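Chromosome partition protein Smc (Pyrococcus yayanosii, PDB 5XEI) hydrolyses ATP, binds DNA and is probably required for chromosome condensation and partitioning, this construct holding its ATPase head with part of the coiled coil. Local coordinates at residues E370-N375 / F435-F440; V101-V106 / A113-G118. One frame throughout, in Å; residues are numbered along the deposited sequence.

How the interactions relate
Both contacts belong to the ABC-type ATPase head, but to different parts of it. Interaction 2 pairs strands 99-106 and 112-116 in an antiparallel sheet; interaction 1 packs the C-terminal part of the long helix 321-383 against the end of helix 424-440. Their centres lie 34 Å apart, with about 20 Å between nearest atoms, so neither touches the other. Along the chain interaction 2 is complete before interaction 1 begins. Neither lies at the predicted ATP-binding loop, Ala34 to Asn41. Arg104 of interaction 2 does reach the carbonyl oxygen of Phe48 in helix 41-49, which begins at Asn41, the last residue of that predicted site.

Interaction 1 (E370-N375 / F435-F440); sequences EAIAKN and FAIQRF
Helices 370-375 and 435-440 cross steeply, their N-to-C directions 125° apart. Their axes come within 8.3 Å of each other. Asn375 and Ala436 are nearest along the backbones, at 4.9 Å between CA atoms. The small methyl of Ala436 permits this: its CB lies 3.6 Å from Ile372 O and also meets Ile372 CG2. The branches of Ile372 are shared among Ala436, Ile437 and Phe440. CG2, anti to the backbone N, touches Ile437 CD1 at 3.8 Å, while CG1 approaches Phe440 CB at 4.0 Å, the side chains of Ile372 and Phe440 crossing at about a right angle. Phe440, its CG anti to its own N (chi1 -170°), carries its ring to Ala371, whose CB sits 3.6 Å from CD1. Here the long helix that leads in from the coiled coil meets the ATPase head: Ile163 and Ile166 of helix 156-167 extend the apolar patch around Ile372, Ile437 and Phe440. Asn375 adds the polar element. Its ND2 gives a weak hydrogen bond to Ala436 O, 3.4 Å long but fairly straight at 161°, and this carbonyl also accepts the helical N-H of Phe440. Beside it Arg439 offers its CB to the Asn375 amide, at 3.9 Å from ND2, then bends away so that NH2 bonds to Ser470 OG on helix 457-470.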
ATOM      1  N   GLU A 370      -8.771 -23.550  -2.406  1.00 44.77           N
ATOM      2  CA  GLU A 370      -9.172 -24.870  -2.858  1.00 44.05           C
ATOM      3  C   GLU A 370      -8.463 -25.967  -2.082  1.00 39.13           C
ATOM      4  O   GLU A 370      -9.083 -26.989  -1.753  1.00 40.34           O
ATOM      5  CB  GLU A 370      -8.931 -24.988  -4.363  1.00 49.84           C
ATOM      6  CG  GLU A 370     -10.030 -24.276  -5.172  1.00 60.97           C
ATOM      7  CD  GLU A 370      -9.543 -23.596  -6.464  1.00 78.25           C
ATOM      8  OE1 GLU A 370     -10.111 -22.536  -6.803  1.00 80.97           O
ATOM      9  OE2 GLU A 370      -8.626 -24.108  -7.152  1.00 80.44           O
ATOM     10  N   ALA A 371      -7.179 -25.777  -1.765  1.00 36.53           N
ATOM     11  CA  ALA A 371      -6.489 -26.749  -0.924  1.00 40.03           C
ATOM     12  C   ALA A 371      -7.249 -26.942   0.385  1.00 44.93           C
ATOM     13  O   ALA A 371      -7.583 -28.072   0.780  1.00 39.03           O
ATOM     14  CB  ALA A 371      -5.049 -26.297  -0.653  1.00 33.39           C
ATOM     15  N   ILE A 372      -7.580 -25.837   1.046  1.00 37.37           N
ATOM     16  CA  ILE A 372      -8.244 -25.958   2.335  1.00 44.18           C
ATOM     17  C   ILE A 372      -9.599 -26.641   2.178  1.00 40.28           C
ATOM     18  O   ILE A 372     -10.008 -27.444   3.024  1.00 37.96           O
ATOM     19  CB  ILE A 372      -8.352 -24.571   2.990  1.00 43.69           C
ATOM     20  CG1 ILE A 372      -6.942 -24.060   3.332  1.00 39.02           C
ATOM     21  CG2 ILE A 372      -9.289 -24.619   4.214  1.00 43.15           C
ATOM     22  CD1 ILE A 372      -6.903 -22.612   3.786  1.00 35.00           C
ATOM     23  N   ALA A 373     -10.297 -26.374   1.080  1.00 40.74           N
ATOM     24  CA  ALA A 373     -11.613 -26.982   0.916  1.00 42.36           C
ATOM     25  C   ALA A 373     -11.506 -28.485   0.679  1.00 39.84           C
ATOM     26  O   ALA A 373     -12.342 -29.254   1.165  1.00 39.60           O
ATOM     27  CB  ALA A 373     -12.365 -26.306  -0.223  1.00 39.14           C
ATOM     28  N   LYS A 374     -10.508 -28.930  -0.077  1.00 40.35           N
ATOM     29  CA  LYS A 374     -10.277 -30.367  -0.180  1.00 41.21           C
ATOM     30  C   LYS A 374     -10.043 -30.964   1.203  1.00 44.58           C
ATOM     31  O   LYS A 374     -10.741 -31.903   1.622  1.00 41.74           O
ATOM     32  CB  LYS A 374      -9.093 -30.639  -1.110  1.00 41.58           C
ATOM     33  CG  LYS A 374      -8.613 -32.090  -1.222  1.00 47.98           C
ATOM     34  CD  LYS A 374      -7.378 -32.113  -2.146  1.00 58.42           C
ATOM     35  CE  LYS A 374      -6.451 -33.309  -1.929  1.00 62.39           C
ATOM     36  NZ  LYS A 374      -5.098 -33.055  -2.559  1.00 57.27           N
ATOM     37  N   ASN A 375      -9.081 -30.391   1.938  1.00 37.87           N
ATOM     38  CA  ASN A 375      -8.805 -30.825   3.301  1.00 37.88           C
ATOM     39  C   ASN A 375     -10.068 -30.860   4.133  1.00 40.91           C
ATOM     40  O   ASN A 375     -10.357 -31.855   4.804  1.00 43.00           O
ATOM     41  CB  ASN A 375      -7.788 -29.897   3.941  1.00 42.51           C
ATOM     42  CG  ASN A 375      -6.439 -29.959   3.261  1.00 49.31           C
ATOM     43  OD1 ASN A 375      -6.174 -30.842   2.424  1.00 50.21           O
ATOM     44  ND2 ASN A 375      -5.561 -29.027   3.633  1.00 47.21           N
ATOM     45  N   PHE A 435      -8.864 -27.857  11.441  1.00 43.15           N
ATOM     46  CA  PHE A 435      -7.836 -28.786  11.011  1.00 44.12           C
ATOM     47  C   PHE A 435      -7.495 -28.625   9.546  1.00 40.30           C
ATOM     48  O   PHE A 435      -6.340 -28.857   9.165  1.00 40.83           O
ATOM     49  CB  PHE A 435      -8.259 -30.215  11.313  1.00 42.26           C
ATOM     50  CG  PHE A 435      -7.877 -30.639  12.679  1.00 43.55           C
ATOM     51  CD1 PHE A 435      -6.563 -31.005  12.954  1.00 40.77           C
ATOM     52  CD2 PHE A 435      -8.797 -30.610  13.707  1.00 44.86           C
ATOM     53  CE1 PHE A 435      -6.183 -31.378  14.223  1.00 45.03           C
ATOM     54  CE2 PHE A 435      -8.421 -30.978  14.984  1.00 52.93           C
ATOM     55  CZ  PHE A 435      -7.103 -31.365  15.244  1.00 43.54           C
ATOM     56  N   ALA A 436      -8.472 -28.242   8.718  1.00 40.39           N
ATOM     57  CA  ALA A 436      -8.201 -28.003   7.304  1.00 38.24           C
ATOM     58  C   ALA A 436      -7.100 -26.960   7.138  1.00 43.39           C
ATOM     59  O   ALA A 436      -6.097 -27.189   6.453  1.00 41.45           O
ATOM     60  CB  ALA A 436      -9.481 -27.567   6.593  1.00 34.56           C
ATOM     61  N   ILE A 437      -7.267 -25.807   7.794  1.00 41.61           N
ATOM     62  CA  ILE A 437      -6.231 -24.788   7.765  1.00 38.84           C
ATOM     63  C   ILE A 437      -4.931 -25.335   8.334  1.00 38.32           C
ATOM     64  O   ILE A 437      -3.847 -25.091   7.795  1.00 45.66           O
ATOM     65  CB  ILE A 437      -6.694 -23.539   8.527  1.00 38.63           C
ATOM     66  CG1 ILE A 437      -7.675 -22.726   7.688  1.00 42.01           C
ATOM     67  CG2 ILE A 437      -5.493 -22.682   8.879  1.00 39.27           C
ATOM     68  CD1 ILE A 437      -9.100 -23.175   7.724  1.00 43.03           C
ATOM     69  N   GLN A 438      -5.013 -26.102   9.416  1.00 39.73           N
ATOM     70  CA  GLN A 438      -3.794 -26.507  10.097  1.00 37.75           C
ATOM     71  C   GLN A 438      -2.940 -27.403   9.209  1.00 38.77           C
ATOM     72  O   GLN A 438      -1.711 -27.380   9.314  1.00 38.59           O
ATOM     73  CB  GLN A 438      -4.147 -27.181  11.428  1.00 35.58           C
ATOM     74  CG  GLN A 438      -3.944 -28.690  11.488  1.00 49.54           C
ATOM     75  CD  GLN A 438      -2.508 -29.104  11.736  1.00 45.54           C
ATOM     76  OE1 GLN A 438      -1.681 -28.298  12.151  1.00 47.40           O
ATOM     77  NE2 GLN A 438      -2.203 -30.365  11.458  1.00 47.09           N
ATOM     78  N   ARG A 439      -3.560 -28.185   8.320  1.00 43.90           N
ATOM     79  CA  ARG A 439      -2.775 -29.027   7.416  1.00 42.58           C
ATOM     80  C   ARG A 439      -2.184 -28.221   6.283  1.00 44.52           C
ATOM     81  O   ARG A 439      -1.075 -28.519   5.826  1.00 45.15           O
ATOM     82  CB  ARG A 439      -3.611 -30.168   6.864  1.00 36.74           C
ATOM     83  CG  ARG A 439      -4.287 -30.857   7.984  1.00 56.00           C
ATOM     84  CD  ARG A 439      -4.288 -32.382   7.856  1.00 69.31           C
ATOM     85  NE  ARG A 439      -4.104 -32.934   9.187  1.00 77.75           N
ATOM     86  CZ  ARG A 439      -4.437 -34.178   9.503  1.00 80.00           C
ATOM     87  NH1 ARG A 439      -4.997 -34.966   8.573  1.00 65.28           N
ATOM     88  NH2 ARG A 439      -4.237 -34.639  10.741  1.00 71.88           N
ATOM     89  N   PHE A 440      -2.865 -27.167   5.856  1.00 40.60           N
ATOM     90  CA  PHE A 440      -2.241 -26.287   4.888  1.00 39.76           C
ATOM     91  C   PHE A 440      -1.123 -25.498   5.541  1.00 41.57           C
ATOM     92  O   PHE A 440       0.047 -25.603   5.152  1.00 43.94           O
ATOM     93  CB  PHE A 440      -3.289 -25.371   4.276  1.00 40.85           C
ATOM     94  CG  PHE A 440      -2.791 -24.608   3.121  1.00 39.43           C
ATOM     95  CD1 PHE A 440      -2.726 -25.199   1.869  1.00 44.30           C
ATOM     96  CD2 PHE A 440      -2.380 -23.299   3.270  1.00 42.75           C
ATOM     97  CE1 PHE A 440      -2.258 -24.490   0.777  1.00 45.72           C
ATOM     98  CE2 PHE A 440      -1.922 -22.578   2.184  1.00 41.50           C
ATOM     99  CZ  PHE A 440      -1.857 -23.174   0.935  1.00 41.14           C
TER

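Interaction 2 (V101-V106 / A113-G118); sequences VIKRRV and AYWLNG
Arg104 and Tyr114 lie side by side and point the same way, the guanidinium and the phenol ring only 16° apart in plane. The arginine chain, extended from CG to NE with CG anti to the backbone N (chi1 175°), runs across one face of the ring: CG makes a CH-pi contact 4.0 Å from the centroid. Farther out, Tyr114 OH sits over a face of the guanidinium, 2.9 Å from Arg104 NE, too poorly angled for a hydrogen bond. The guanidinium instead spends NH1 on the carbonyl oxygens of Phe48 and Gly52. An alanine in place of Arg104 would probably leave those two carbonyls without this donor and uncover the Tyr114 face. Trp115, with Lys103 and Arg105 beside it, occupies the other side of the sheet. Its six-membered ring turns an edge to the neighbouring strand, with Arg105 CB, 3.9 Å from Trp115 CZ3, and Lys103 O near the ring plane. CE3 also touches Lys103 CG at 3.9 Å. The Arg105 chain then bends, bringing its guanidinium face under Trp115 CH2, offset toward the rim, while NH1 salt-bridges Glu81. Backbone bonds set this pairing: Lys103 N to Trp115 O and Trp115 N to Lys103 O, both 2.9 Å, then Asn117 N to Val101 O at 2.8 Å. Asn117 OD1 also takes a weak bond from Val101 N as the chain leaves its strand. Together strands 99-106 and 112-116 form an antiparallel beta hairpin in the ATPase head, flanked in the sheet by strands 80-87 and 119-121, with helix 123-132 packed against Ile102, Tyr114 and Leu116.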
ATOM      1  N   VAL A 101      10.509 -14.443  25.064  1.00 52.55           N
ATOM      2  CA  VAL A 101       9.776 -14.479  26.322  1.00 53.67           C
ATOM      3  C   VAL A 101       8.948 -13.213  26.441  1.00 52.04           C
ATOM      4  O   VAL A 101       9.495 -12.105  26.385  1.00 55.79           O
ATOM      5  CB  VAL A 101      10.713 -14.605  27.528  1.00 49.25           C
ATOM      6  CG1 VAL A 101       9.878 -14.777  28.794  1.00 45.40           C
ATOM      7  CG2 VAL A 101      11.692 -15.752  27.309  1.00 54.52           C
ATOM      8  N   ILE A 102       7.644 -13.382  26.637  1.00 46.60           N
ATOM      9  CA  ILE A 102       6.700 -12.281  26.768  1.00 46.79           C
ATOM     10  C   ILE A 102       6.067 -12.370  28.146  1.00 48.56           C
ATOM     11  O   ILE A 102       5.506 -13.411  28.514  1.00 53.93           O
ATOM     12  CB  ILE A 102       5.631 -12.318  25.666  1.00 44.17           C
ATOM     13  CG1 ILE A 102       6.310 -12.280  24.293  1.00 45.18           C
ATOM     14  CG2 ILE A 102       4.685 -11.157  25.829  1.00 44.47           C
ATOM     15  CD1 ILE A 102       5.383 -12.555  23.127  1.00 42.35           C
ATOM     16  N   LYS A 103       6.180 -11.297  28.915  1.00 46.07           N
ATOM     17  CA  LYS A 103       5.551 -11.198  30.218  1.00 44.12           C
ATOM     18  C   LYS A 103       4.606 -10.004  30.213  1.00 45.50           C
ATOM     19  O   LYS A 103       4.934  -8.940  29.674  1.00 49.51           O
ATOM     20  CB  LYS A 103       6.593 -11.059  31.339  1.00 44.04           C
ATOM     21  CG  LYS A 103       5.961 -10.789  32.714  1.00 54.45           C
ATOM     22  CD  LYS A 103       6.989 -10.530  33.832  1.00 59.52           C
ATOM     23  CE  LYS A 103       7.586 -11.830  34.369  1.00 65.32           C
ATOM     24  NZ  LYS A 103       8.674 -11.574  35.358  1.00 59.58           N
ATOM     25  N   ARG A 104       3.414 -10.198  30.771  1.00 41.84           N
ATOM     26  CA  ARG A 104       2.429  -9.139  30.919  1.00 43.00           C
ATOM     27  C   ARG A 104       1.939  -9.104  32.357  1.00 47.27           C
ATOM     28  O   ARG A 104       1.797 -10.149  33.008  1.00 49.00           O
ATOM     29  CB  ARG A 104       1.245  -9.330  29.992  1.00 42.04           C
ATOM     30  CG  ARG A 104       0.146  -8.303  30.197  1.00 45.18           C
ATOM     31  CD  ARG A 104      -1.031  -8.593  29.305  1.00 44.58           C
ATOM     32  NE  ARG A 104      -2.063  -7.576  29.420  1.00 43.34           N
ATOM     33  CZ  ARG A 104      -3.289  -7.684  28.920  1.00 48.44           C
ATOM     34  NH1 ARG A 104      -3.663  -8.783  28.272  1.00 48.08           N
ATOM     35  NH2 ARG A 104      -4.152  -6.686  29.072  1.00 55.70           N
ATOM     36  N   ARG A 105       1.680  -7.899  32.852  1.00 42.22           N
ATOM     37  CA  ARG A 105       1.280  -7.731  34.236  1.00 40.21           C
ATOM     38  C   ARG A 105       0.217  -6.658  34.318  1.00 41.13           C
ATOM     39  O   ARG A 105       0.337  -5.606  33.686  1.00 45.24           O
ATOM     40  CB  ARG A 105       2.476  -7.362  35.102  1.00 48.01           C
ATOM     41  CG  ARG A 105       2.125  -6.994  36.518  1.00 50.56           C
ATOM     42  CD  ARG A 105       3.351  -6.465  37.216  1.00 48.99           C
ATOM     43  NE  ARG A 105       4.363  -7.496  37.360  1.00 50.77           N
ATOM     44  CZ  ARG A 105       5.563  -7.279  37.876  1.00 56.65           C
ATOM     45  NH1 ARG A 105       6.425  -8.279  37.983  1.00 63.95           N
ATOM     46  NH2 ARG A 105       5.901  -6.057  38.276  1.00 56.46           N
ATOM     47  N   VAL A 106      -0.821  -6.916  35.100  1.00 42.64           N
ATOM     48  CA  VAL A 106      -1.937  -5.991  35.235  1.00 47.87           C
ATOM     49  C   VAL A 106      -2.093  -5.643  36.708  1.00 44.21           C
ATOM     50  O   VAL A 106      -2.040  -6.525  37.572  1.00 45.62           O
ATOM     51  CB  VAL A 106      -3.229  -6.590  34.648  1.00 46.21           C
ATOM     52  CG1 VAL A 106      -3.470  -7.973  35.226  1.00 48.36           C
ATOM     53  CG2 VAL A 106      -4.421  -5.673  34.873  1.00 41.32           C
ATOM     54  N   ALA A 113       1.408  -3.780  31.535  1.00 50.83           N
ATOM     55  CA  ALA A 113       2.831  -3.590  31.306  1.00 52.77           C
ATOM     56  C   ALA A 113       3.366  -4.836  30.630  1.00 50.57           C
ATOM     57  O   ALA A 113       3.025  -5.951  31.029  1.00 47.70           O
ATOM     58  CB  ALA A 113       3.583  -3.342  32.619  1.00 43.82           C
ATOM     59  N   TYR A 114       4.205  -4.645  29.622  1.00 54.97           N
ATOM     60  CA  TYR A 114       4.717  -5.757  28.843  1.00 51.92           C
ATOM     61  C   TYR A 114       6.239  -5.795  28.916  1.00 49.14           C
ATOM     62  O   TYR A 114       6.894  -4.826  29.301  1.00 52.40           O
ATOM     63  CB  TYR A 114       4.234  -5.660  27.385  1.00 51.49           C
ATOM     64  CG  TYR A 114       2.744  -5.865  27.230  1.00 48.79           C
ATOM     65  CD1 TYR A 114       1.858  -4.855  27.571  1.00 55.14           C
ATOM     66  CD2 TYR A 114       2.222  -7.065  26.735  1.00 55.30           C
ATOM     67  CE1 TYR A 114       0.498  -5.020  27.446  1.00 57.12           C
ATOM     68  CE2 TYR A 114       0.847  -7.244  26.590  1.00 54.14           C
ATOM     69  CZ  TYR A 114      -0.005  -6.206  26.956  1.00 57.73           C
ATOM     70  OH  TYR A 114      -1.372  -6.321  26.859  1.00 59.87           O
ATOM     71  N   TRP A 115       6.793  -6.947  28.561  1.00 51.82           N
ATOM     72  CA  TRP A 115       8.230  -7.138  28.432  1.00 52.15           C
ATOM     73  C   TRP A 115       8.474  -8.248  27.425  1.00 57.07           C
ATOM     74  O   TRP A 115       7.892  -9.329  27.572  1.00 56.24           O
ATOM     75  CB  TRP A 115       8.865  -7.562  29.752  1.00 52.12           C
ATOM     76  CG  TRP A 115       8.818  -6.596  30.869  1.00 56.62           C
ATOM     77  CD1 TRP A 115       9.801  -5.720  31.237  1.00 55.01           C
ATOM     78  CD2 TRP A 115       7.762  -6.437  31.821  1.00 56.54           C
ATOM     79  NE1 TRP A 115       9.416  -5.024  32.353  1.00 56.04           N
ATOM     80  CE2 TRP A 115       8.165  -5.439  32.730  1.00 54.73           C
ATOM     81  CE3 TRP A 115       6.509  -7.029  31.987  1.00 52.23           C
ATOM     82  CZ2 TRP A 115       7.361  -5.024  33.788  1.00 49.70           C
ATOM     83  CZ3 TRP A 115       5.713  -6.614  33.037  1.00 50.05           C
ATOM     84  CH2 TRP A 115       6.141  -5.620  33.923  1.00 50.37           C
ATOM     85  N   LEU A 116       9.332  -8.020  26.431  1.00 57.86           N
ATOM     86  CA  LEU A 116       9.924  -9.136  25.702  1.00 53.53           C
ATOM     87  C   LEU A 116      11.378  -9.248  26.108  1.00 51.40           C
ATOM     88  O   LEU A 116      12.095  -8.247  26.137  1.00 55.41           O
ATOM     89  CB  LEU A 116       9.792  -9.023  24.183  1.00 48.48           C
ATOM     90  CG  LEU A 116      10.005  -7.773  23.349  1.00 56.54           C
ATOM     91  CD1 LEU A 116      11.472  -7.311  23.325  1.00 67.83           C
ATOM     92  CD2 LEU A 116       9.535  -8.092  21.936  1.00 50.18           C
ATOM     93  N   ASN A 117      11.779 -10.456  26.490  1.00 56.89           N
ATOM     94  CA  ASN A 117      13.154 -10.741  26.883  1.00 53.90           C
ATOM     95  C   ASN A 117      13.679  -9.730  27.899  1.00 59.56           C
ATOM     96  O   ASN A 117      14.875  -9.430  27.924  1.00 68.26           O
ATOM     97  CB  ASN A 117      14.054 -10.804  25.650  1.00 57.99           C
ATOM     98  CG  ASN A 117      13.670 -11.946  24.716  1.00 59.65           C
ATOM     99  OD1 ASN A 117      13.565 -13.086  25.145  1.00 62.69           O
ATOM    100  ND2 ASN A 117      13.448 -11.642  23.444  1.00 60.81           N
ATOM    101  N   GLY A 118      12.783  -9.175  28.730  1.00 57.82           N
ATOM    102  CA  GLY A 118      13.143  -8.352  29.870  1.00 53.38           C
ATOM    103  C   GLY A 118      13.029  -6.845  29.661  1.00 57.67           C
ATOM    104  O   GLY A 118      12.916  -6.103  30.642  1.00 56.65           O
TER